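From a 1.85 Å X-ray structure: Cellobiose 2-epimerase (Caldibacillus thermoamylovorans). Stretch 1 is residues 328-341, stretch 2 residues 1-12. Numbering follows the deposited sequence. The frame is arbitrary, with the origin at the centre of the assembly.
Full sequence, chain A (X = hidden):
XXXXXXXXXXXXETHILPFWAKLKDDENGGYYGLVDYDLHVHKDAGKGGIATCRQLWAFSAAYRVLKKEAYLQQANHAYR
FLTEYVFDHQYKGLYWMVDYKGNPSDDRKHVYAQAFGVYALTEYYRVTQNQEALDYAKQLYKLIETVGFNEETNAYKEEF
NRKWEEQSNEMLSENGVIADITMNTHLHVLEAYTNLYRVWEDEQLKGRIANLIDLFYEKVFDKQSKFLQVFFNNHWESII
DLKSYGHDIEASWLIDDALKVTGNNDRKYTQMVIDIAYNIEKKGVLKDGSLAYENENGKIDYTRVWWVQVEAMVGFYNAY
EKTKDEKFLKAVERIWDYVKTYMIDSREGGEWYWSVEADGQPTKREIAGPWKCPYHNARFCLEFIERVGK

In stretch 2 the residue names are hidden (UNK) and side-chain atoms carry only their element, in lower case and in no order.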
ATOM      1  N   PHE A 328      14.714  -7.603  16.181  1.00 27.84           N
ATOM      2  CA  PHE A 328      14.051  -6.919  15.076  1.00 27.76           C
ATOM      3  C   PHE A 328      15.091  -6.354  14.109  1.00 27.98           C
ATOM      4  O   PHE A 328      14.869  -6.373  12.903  1.00 27.09           O
ATOM      5  CB  PHE A 328      13.141  -5.826  15.637  1.00 27.02           C
ATOM      6  CG  PHE A 328      11.875  -6.343  16.298  1.00 26.42           C
ATOM      7  CD1 PHE A 328      11.010  -7.209  15.633  1.00 24.59           C
ATOM      8  CD2 PHE A 328      11.577  -6.013  17.619  1.00 26.66           C
ATOM      9  CE1 PHE A 328       9.865  -7.689  16.242  1.00 24.58           C
ATOM     10  CE2 PHE A 328      10.444  -6.523  18.243  1.00 25.33           C
ATOM     11  CZ  PHE A 328       9.581  -7.367  17.544  1.00 26.21           C
ATOM     12  N   LEU A 329      16.195  -5.811  14.652  1.00 26.70           N
ATOM     13  CA  LEU A 329      17.290  -5.295  13.854  1.00 31.36           C
ATOM     14  C   LEU A 329      17.894  -6.430  13.054  1.00 30.11           C
ATOM     15  O   LEU A 329      18.092  -6.319  11.848  1.00 29.28           O
ATOM     16  CB  LEU A 329      18.389  -4.622  14.669  1.00 35.62           C
ATOM     17  CG  LEU A 329      18.608  -3.129  14.428  1.00 42.93           C
ATOM     18  CD1 LEU A 329      19.907  -2.727  15.131  1.00 43.69           C
ATOM     19  CD2 LEU A 329      18.674  -2.792  12.948  1.00 48.17           C
ATOM     20  N   LYS A 330      18.200  -7.525  13.740  1.00 30.31           N
ATOM     21  CA  LYS A 330      18.703  -8.686  13.035  1.00 34.38           C
ATOM     22  C   LYS A 330      17.736  -9.082  11.916  1.00 29.25           C
ATOM     23  O   LYS A 330      18.172  -9.535  10.861  1.00 29.51           O
ATOM     24  CB  LYS A 330      18.896  -9.923  13.915  1.00 40.64           C
ATOM     25  CG  LYS A 330      19.852 -10.963  13.350  1.00 50.53           C
ATOM     26  CD  LYS A 330      21.306 -10.484  13.308  1.00 61.94           C
ATOM     27  CE  LYS A 330      21.779  -9.905  11.997  1.00 67.14           C
ATOM     28  NZ  LYS A 330      22.542 -10.875  11.199  1.00 70.25           N
ATOM     29  N   ALA A 331      16.428  -8.988  12.156  1.00 28.06           N
ATOM     30  CA  ALA A 331      15.477  -9.489  11.168  1.00 25.99           C
ATOM     31  C   ALA A 331      15.561  -8.623   9.906  1.00 24.32           C
ATOM     32  O   ALA A 331      15.493  -9.166   8.796  1.00 25.18           O
ATOM     33  CB  ALA A 331      14.057  -9.538  11.721  1.00 27.01           C
ATOM     34  N   VAL A 332      15.662  -7.304  10.130  1.00 26.11           N
ATOM     35  CA  VAL A 332      15.736  -6.301   9.080  1.00 25.57           C
ATOM     36  C   VAL A 332      16.989  -6.577   8.237  1.00 28.67           C
ATOM     37  O   VAL A 332      16.923  -6.642   7.011  1.00 23.39           O
ATOM     38  CB  VAL A 332      15.714  -4.878   9.655  1.00 24.42           C
ATOM     39  CG1 VAL A 332      16.118  -3.799   8.649  1.00 24.72           C
ATOM     40  CG2 VAL A 332      14.367  -4.492  10.245  1.00 26.06           C
ATOM     41  N   GLU A 333      18.131  -6.801   8.899  1.00 25.85           N
ATOM     42  CA  GLU A 333      19.380  -7.006   8.186  1.00 28.48           C
ATOM     43  C   GLU A 333      19.272  -8.237   7.295  1.00 26.13           C
ATOM     44  O   GLU A 333      19.705  -8.196   6.152  1.00 27.06           O
ATOM     45  CB  GLU A 333      20.548  -7.123   9.183  1.00 29.91           C
ATOM     46  CG  GLU A 333      20.890  -5.824   9.910  1.00 37.37           C
ATOM     47  CD  GLU A 333      21.879  -5.934  11.089  1.00 42.27           C
ATOM     48  OE1 GLU A 333      22.478  -7.017  11.275  1.00 44.75           O
ATOM     49  OE2 GLU A 333      22.044  -4.944  11.841  1.00 45.48           O
ATOM     50  N   ARG A 334      18.693  -9.339   7.797  1.00 23.31           N
ATOM     51  CA  ARG A 334      18.636 -10.573   7.044  1.00 26.38           C
ATOM     52  C   ARG A 334      17.638 -10.493   5.883  1.00 26.71           C
ATOM     53  O   ARG A 334      17.873 -11.066   4.822  1.00 24.89           O
ATOM     54  CB  ARG A 334      18.257 -11.765   7.926  1.00 27.06           C
ATOM     55  CG  ARG A 334      19.316 -12.011   8.992  1.00 31.17           C
ATOM     56  CD  ARG A 334      18.854 -13.115   9.937  1.00 32.01           C
ATOM     57  NE  ARG A 334      18.981 -14.402   9.260  1.00 33.65           N
ATOM     58  CZ  ARG A 334      18.152 -15.436   9.281  1.00 38.49           C
ATOM     59  NH1 ARG A 334      16.995 -15.403   9.923  1.00 44.83           N
ATOM     60  NH2 ARG A 334      18.486 -16.517   8.613  1.00 38.39           N
ATOM     61  N   ILE A 335      16.520  -9.783   6.056  1.00 25.27           N
ATOM     62  CA  ILE A 335      15.630  -9.584   4.919  1.00 25.10           C
ATOM     63  C   ILE A 335      16.379  -8.804   3.837  1.00 23.19           C
ATOM     64  O   ILE A 335      16.262  -9.114   2.655  1.00 25.25           O
ATOM     65  CB  ILE A 335      14.337  -8.847   5.315  1.00 25.11           C
ATOM     66  CG1 ILE A 335      13.548  -9.622   6.371  1.00 23.45           C
ATOM     67  CG2 ILE A 335      13.478  -8.565   4.072  1.00 24.35           C
ATOM     68  CD1 ILE A 335      12.538  -8.751   7.091  1.00 24.71           C
ATOM     69  N   TRP A 336      17.098  -7.759   4.237  1.00 24.52           N
ATOM     70  CA  TRP A 336      17.764  -6.931   3.259  1.00 22.33           C
ATOM     71  C   TRP A 336      18.782  -7.737   2.461  1.00 25.68           C
ATOM     72  O   TRP A 336      18.830  -7.644   1.231  1.00 24.55           O
ATOM     73  CB  TRP A 336      18.414  -5.735   3.927  1.00 25.75           C
ATOM     74  CG  TRP A 336      19.122  -4.837   2.950  1.00 26.32           C
ATOM     75  CD1 TRP A 336      20.404  -4.395   3.067  1.00 25.50           C
ATOM     76  CD2 TRP A 336      18.585  -4.228   1.759  1.00 25.57           C
ATOM     77  NE1 TRP A 336      20.719  -3.575   2.021  1.00 27.95           N
ATOM     78  CE2 TRP A 336      19.621  -3.434   1.212  1.00 27.72           C
ATOM     79  CE3 TRP A 336      17.353  -4.261   1.095  1.00 26.27           C
ATOM     80  CZ2 TRP A 336      19.461  -2.690   0.050  1.00 25.50           C
ATOM     81  CZ3 TRP A 336      17.198  -3.509  -0.064  1.00 23.92           C
ATOM     82  CH2 TRP A 336      18.231  -2.729  -0.562  1.00 25.53           C
ATOM     83  N   ASP A 337      19.570  -8.573   3.142  1.00 28.96           N
ATOM     84  CA  ASP A 337      20.494  -9.451   2.439  1.00 32.88           C
ATOM     85  C   ASP A 337      19.799 -10.366   1.447  1.00 28.57           C
ATOM     86  O   ASP A 337      20.302 -10.598   0.351  1.00 27.79           O
ATOM     87  CB  ASP A 337      21.272 -10.363   3.371  1.00 38.24           C
ATOM     88  CG  ASP A 337      22.646  -9.794   3.653  1.00 45.06           C
ATOM     89  OD1 ASP A 337      23.403  -9.606   2.662  1.00 46.68           O
ATOM     90  OD2 ASP A 337      22.905  -9.479   4.834  1.00 49.87           O
ATOM     91  N   TYR A 338      18.687 -10.966   1.868  1.00 25.65           N
ATOM     92  CA  TYR A 338      17.922 -11.797   0.963  1.00 26.08           C
ATOM     93  C   TYR A 338      17.493 -10.982  -0.265  1.00 25.14           C
ATOM     94  O   TYR A 338      17.599 -11.467  -1.400  1.00 26.83           O
ATOM     95  CB  TYR A 338      16.680 -12.351   1.655  1.00 23.26           C
ATOM     96  CG  TYR A 338      15.872 -13.239   0.737  1.00 24.20           C
ATOM     97  CD1 TYR A 338      16.088 -14.611   0.661  1.00 25.67           C
ATOM     98  CD2 TYR A 338      14.878 -12.686  -0.062  1.00 24.56           C
ATOM     99  CE1 TYR A 338      15.357 -15.407  -0.210  1.00 28.27           C
ATOM    100  CE2 TYR A 338      14.174 -13.465  -0.948  1.00 24.02           C
ATOM    101  CZ  TYR A 338      14.397 -14.825  -1.017  1.00 26.07           C
ATOM    102  OH  TYR A 338      13.634 -15.525  -1.901  1.00 26.78           O
ATOM    103  N   VAL A 339      16.948  -9.778  -0.007  1.00 23.22           N
ATOM    104  CA  VAL A 339      16.408  -8.913  -1.040  1.00 23.41           C
ATOM    105  C   VAL A 339      17.497  -8.533  -2.056  1.00 24.42           C
ATOM    106  O   VAL A 339      17.252  -8.532  -3.265  1.00 24.17           O
ATOM    107  CB  VAL A 339      15.738  -7.655  -0.458  1.00 21.88           C
ATOM    108  CG1 VAL A 339      15.439  -6.606  -1.517  1.00 24.42           C
ATOM    109  CG2 VAL A 339      14.440  -8.001   0.260  1.00 23.80           C
ATOM    110  N   LYS A 340      18.675  -8.133  -1.581  1.00 23.69           N
ATOM    111  CA  LYS A 340      19.766  -7.834  -2.497  1.00 26.06           C
ATOM    112  C   LYS A 340      20.196  -9.071  -3.256  1.00 27.61           C
ATOM    113  O   LYS A 340      20.510  -8.960  -4.423  1.00 29.60           O
ATOM    114  CB  LYS A 340      21.015  -7.309  -1.797  1.00 28.61           C
ATOM    115  CG  LYS A 340      20.847  -5.907  -1.278  1.00 28.45           C
ATOM    116  CD  LYS A 340      22.180  -5.432  -0.726  1.00 32.31           C
ATOM    117  CE  LYS A 340      22.593  -6.268   0.460  1.00 33.15           C
ATOM    118  NZ  LYS A 340      23.587  -5.517   1.238  1.00 36.41           N
ATOM    119  N   THR A 341      20.178 -10.252  -2.619  1.00 31.27           N
ATOM    120  CA  THR A 341      20.648 -11.458  -3.270  1.00 28.57           C
ATOM    121  C   THR A 341      19.651 -11.989  -4.298  1.00 29.82           C
ATOM    122  O   THR A 341      20.107 -12.498  -5.312  1.00 28.69           O
ATOM    123  CB  THR A 341      21.024 -12.567  -2.295  1.00 30.95           C
ATOM    124  OG1 THR A 341      21.987 -11.936  -1.476  1.00 29.50           O
ATOM    125  CG2 THR A 341      21.612 -13.793  -2.981  1.00 31.78           C
ATOM    126  N   UNK A   1      24.019   1.329  11.078  1.00 75.03           N
ATOM    127  CA  UNK A   1      22.619   1.566  10.627  1.00 70.59           C
ATOM    128  C   UNK A   1      22.588   2.631   9.533  1.00 69.29           C
ATOM    129  O   UNK A   1      21.760   2.586   8.625  1.00 60.27           O
ATOM    130  s   UNK A   1      19.943   0.202  10.892  1.00 75.76           S
ATOM    131  c   UNK A   1      21.718   2.032  11.779  1.00 69.82           C
ATOM    132  c   UNK A   1      20.245   1.883  11.469  1.00 65.18           C
ATOM    133  c   UNK A   1      18.836   0.340   9.483  1.00 69.36           C
ATOM    134  N   UNK A   2      23.489   3.605   9.639  1.00 60.17           N
ATOM    135  CA  UNK A   2      23.708   4.555   8.564  1.00 61.61           C
ATOM    136  C   UNK A   2      24.208   3.811   7.325  1.00 57.14           C
ATOM    137  O   UNK A   2      23.907   4.210   6.204  1.00 52.92           O
ATOM    138  n   UNK A   2      23.971   6.015  11.326  1.00 66.57           N
ATOM    139  c   UNK A   2      24.627   5.683   9.013  1.00 64.96           C
ATOM    140  o   UNK A   2      23.449   7.588   9.809  1.00 73.88           O
ATOM    141  c   UNK A   2      23.981   6.511  10.096  1.00 67.28           C
ATOM    142  N   UNK A   3      24.969   2.732   7.555  1.00 52.71           N
ATOM    143  CA  UNK A   3      25.468   1.863   6.501  1.00 54.48           C
ATOM    144  C   UNK A   3      24.307   1.264   5.708  1.00 53.53           C
ATOM    145  O   UNK A   3      24.295   1.349   4.480  1.00 47.74           O
ATOM    146  o   UNK A   3      26.740  -0.067   6.030  1.00 54.49           O
ATOM    147  c   UNK A   3      25.656  -0.098   8.139  1.00 64.97           C
ATOM    148  c   UNK A   3      26.355   0.775   7.109  1.00 58.39           C
ATOM    149  N   UNK A   4      23.333   0.678   6.422  1.00 48.47           N
ATOM    150  CA  UNK A   4      22.203   0.011   5.791  1.00 50.41           C
ATOM    151  C   UNK A   4      21.376   1.072   5.058  1.00 40.86           C
ATOM    152  O   UNK A   4      20.976   0.860   3.914  1.00 38.38           O
ATOM    153  c   UNK A   4      22.861  -2.408   8.229  1.00 67.08           C
ATOM    154  c   UNK A   4      21.942  -3.279   6.200  1.00 64.63           C
ATOM    155  c   UNK A   4      21.425  -0.861   6.799  1.00 51.33           C
ATOM    156  c   UNK A   4      22.562  -4.507   6.445  1.00 64.55           C
ATOM    157  c   UNK A   4      23.332  -4.684   7.578  1.00 58.85           C
ATOM    158  c   UNK A   4      22.081  -2.209   7.086  1.00 61.69           C
ATOM    159  c   UNK A   4      23.474  -3.639   8.473  1.00 63.45           C
ATOM    160  N   UNK A   5      21.158   2.236   5.686  1.00 40.14           N
ATOM    161  CA  UNK A   5      20.283   3.253   5.117  1.00 39.90           C
ATOM    162  C   UNK A   5      20.897   3.867   3.860  1.00 43.45           C
ATOM    163  O   UNK A   5      20.168   4.184   2.912  1.00 35.55           O
ATOM    164  c   UNK A   5      19.111   5.475   5.511  1.00 43.83           C
ATOM    165  c   UNK A   5      19.867   4.316   6.147  1.00 41.81           C
ATOM    166  c   UNK A   5      19.009   3.686   7.232  1.00 45.94           C
ATOM    167  N   UNK A   6      22.230   4.000   3.818  1.00 39.21           N
ATOM    168  CA  UNK A   6      22.876   4.442   2.592  1.00 34.56           C
ATOM    169  C   UNK A   6      22.637   3.432   1.480  1.00 27.94           C
ATOM    170  O   UNK A   6      22.502   3.799   0.328  1.00 28.12           O
ATOM    171  c   UNK A   6      24.370   4.699   2.761  1.00 40.05           C
ATOM    172  o   UNK A   6      24.168   7.072   2.960  1.00 56.64           O
ATOM    173  c   UNK A   6      24.632   6.027   3.433  1.00 50.92           C
ATOM    174  n   UNK A   6      25.362   6.018   4.537  1.00 59.93           N
ATOM    175  N   UNK A   7      22.593   2.147   1.800  1.00 27.84           N
ATOM    176  CA  UNK A   7      22.317   1.137   0.791  1.00 27.42           C
ATOM    177  C   UNK A   7      20.881   1.254   0.268  1.00 28.65           C
ATOM    178  O   UNK A   7      20.639   1.020  -0.920  1.00 30.44           O
ATOM    179  c   UNK A   7      24.074  -0.568   1.392  1.00 34.04           C
ATOM    180  c   UNK A   7      22.582  -0.263   1.323  1.00 29.48           C
ATOM    181  c   UNK A   7      24.373  -2.035   1.596  1.00 39.20           C
ATOM    182  o   UNK A   7      25.577  -2.339   1.759  1.00 42.73           O
ATOM    183  o   UNK A   7      23.439  -2.866   1.599  1.00 34.61           O
ATOM    184  N   UNK A   8      19.948   1.644   1.137  1.00 27.39           N
ATOM    185  CA  UNK A   8      18.549   1.779   0.717  1.00 26.10           C
ATOM    186  C   UNK A   8      18.368   3.019  -0.154  1.00 25.59           C
ATOM    187  O   UNK A   8      17.673   3.000  -1.177  1.00 25.17           O
ATOM    188  c   UNK A   8      17.170   1.036   4.233  1.00 25.74           C
ATOM    189  c   UNK A   8      17.190   0.033   5.196  1.00 25.71           C
ATOM    190  c   UNK A   8      17.666   0.817   2.952  1.00 25.03           C
ATOM    191  c   UNK A   8      17.611   1.925   1.913  1.00 25.30           C
ATOM    192  c   UNK A   8      18.198  -0.435   2.659  1.00 24.91           C
ATOM    193  c   UNK A   8      18.216  -1.434   3.626  1.00 28.82           C
ATOM    194  c   UNK A   8      17.712  -1.198   4.891  1.00 28.44           C
ATOM    195  N   UNK A   9      18.978   4.118   0.273  1.00 26.26           N
ATOM    196  CA  UNK A   9      18.937   5.355  -0.485  1.00 29.84           C
ATOM    197  C   UNK A   9      19.586   5.199  -1.859  1.00 30.42           C
ATOM    198  O   UNK A   9      19.076   5.746  -2.824  1.00 29.17           O
ATOM    199  c   UNK A   9      20.364   8.815   0.498  1.00 44.57           C
ATOM    200  c   UNK A   9      19.457   7.843  -0.266  1.00 37.14           C
ATOM    201  c   UNK A   9      19.687   6.448   0.281  1.00 33.00           C
ATOM    202  n   UNK A   9      20.225  10.168  -0.040  1.00 49.07           N
ATOM    203  c   UNK A   9      20.023  11.275   0.672  1.00 57.96           C
ATOM    204  n   UNK A   9      19.897  11.224   1.991  1.00 59.09           N
ATOM    205  n   UNK A   9      19.937  12.441   0.051  1.00 58.85           N
ATOM    206  N   UNK A  10      20.740   4.516  -1.930  1.00 29.28           N
ATOM    207  CA  UNK A  10      21.379   4.201  -3.195  1.00 29.69           C
ATOM    208  C   UNK A  10      20.418   3.401  -4.082  1.00 29.21           C
ATOM    209  O   UNK A  10      20.289   3.691  -5.270  1.00 25.07           O
ATOM    210  n   UNK A  10      23.790   3.892  -5.042  1.00 39.89           N
ATOM    211  c   UNK A  10      23.347   2.978  -4.201  1.00 37.29           C
ATOM    212  c   UNK A  10      22.694   3.484  -2.942  1.00 31.93           C
ATOM    213  o   UNK A  10      23.427   1.761  -4.430  1.00 42.32           O
ATOM    214  N   UNK A  11      19.764   2.387  -3.504  1.00 28.02           N
ATOM    215  CA  UNK A  11      18.839   1.540  -4.256  1.00 25.81           C
ATOM    216  C   UNK A  11      17.721   2.413  -4.804  1.00 24.40           C
ATOM    217  O   UNK A  11      17.393   2.331  -6.003  1.00 27.91           O
ATOM    218  o   UNK A  11      16.814  -1.461  -6.322  1.00 21.79           O
ATOM    219  c   UNK A  11      18.369   0.316  -3.459  1.00 24.04           C
ATOM    220  o   UNK A  11      18.927  -1.243  -5.778  1.00 27.62           O
ATOM    221  c   UNK A  11      17.316  -0.544  -4.162  1.00 26.19           C
ATOM    222  c   UNK A  11      17.711  -1.131  -5.516  1.00 28.26           C
ATOM    223  N   UNK A  12      17.214   3.307  -3.962  1.00 24.97           N
ATOM    224  CA  UNK A  12      16.095   4.152  -4.340  1.00 25.04           C
ATOM    225  C   UNK A  12      16.479   5.084  -5.493  1.00 26.67           C
ATOM    226  O   UNK A  12      15.790   5.132  -6.500  1.00 23.08           O
ATOM    227  c   UNK A  12      15.604   4.955  -3.149  1.00 25.90           C
ATOM    228  c   UNK A  12      14.171   6.709  -2.176  1.00 24.72           C
ATOM    229  c   UNK A  12      14.491   5.960  -3.439  1.00 23.64           C
ATOM    230  c   UNK A  12      13.265   5.250  -4.001  1.00 25.84           C
TER

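Position 1 carries an unbranched side chain of two carbons, a sulfur and a terminal carbon. The sulfur lies 3.8 Å from Leu 329 CD2, an apolar contact. A thioether in the third place identifies Met 1, whose high B factors indicate that it is poorly ordered.

Position 2 has two side-chain carbons, the second bearing one oxygen and one nitrogen. It reaches nothing on stretch 1. The carboxamide on a short stem makes it Asn 2.

At position 3 a single carbon carries one oxygen and one carbon, again out of reach of stretch 1. This beta-branched hydroxyl side chain is Thr 3.

Position 4 shows one carbon followed by a ring of six carbons with no heteroatom. Glu 333 CG sits over one face of this ring, 3.9 Å from its centroid, and the ring edge meets Trp 336. With no hydroxyl on the ring, the residue is Phe 4; its CD1 lies 3.7 Å from Trp 336 CD1, and the two rings meet rim to rim with their planes at 74°.

Position 5 has three carbons, forked at the first, and no contact with stretch 1: Val 5. Position 6 repeats the pattern of two carbons with an oxygen and a nitrogen on the second, likewise without contact, and is Asn 6.

Position 7 has three carbons in a chain, the third carrying two oxygens. One of these oxygens faces both the indole nitrogen of Trp 336 and the amine of Lys 340. A carboxylate on this longer stem is Glu 7. Its OE1 accepts a hydrogen bond from Trp 336 NE1 at 2.8 Å, with an N-H...acceptor angle of 163°, and another from Lys 340 NZ at 2.7 Å, the latter within a salt bridge.

Position 8 is again one carbon and a six-carbon ring, pointing its edge at the face of the Trp 336 indole. It is Phe 8, with CE1 3.4 Å from Trp 336 CD2 and the planes at 83°.

At position 9 three carbons lead to a nitrogen and then a carbon bearing two more nitrogens. This guanidinium group, clear of stretch 1, marks Arg 9. Position 10, with two carbons and an oxygen and a nitrogen on the second, makes no contact and is Asn 10.

Position 11 has three carbons, the third with two oxygens. Its CB approaches Trp 336 CH2 at 4.2 Å, near the indole plane; the residue is Glu 11. Position 12 has four carbons, forked at the second, and does not reach stretch 1: Leu 12.

The two helices run in broadly the same direction, their axes 36° apart and 12.0 Å at closest approach. Trp 336 bridges that gap as a knob among Phe 4, Glu 7, Phe 8 and Glu 11, positions spaced three and four apart and therefore on one side of the helix. Packing and polarity converge here: Phe 8 covers an indole face while Glu 7 satisfies the indole nitrogen.

Stretch 2, residues 1-12: MNTFVNEFRNEL
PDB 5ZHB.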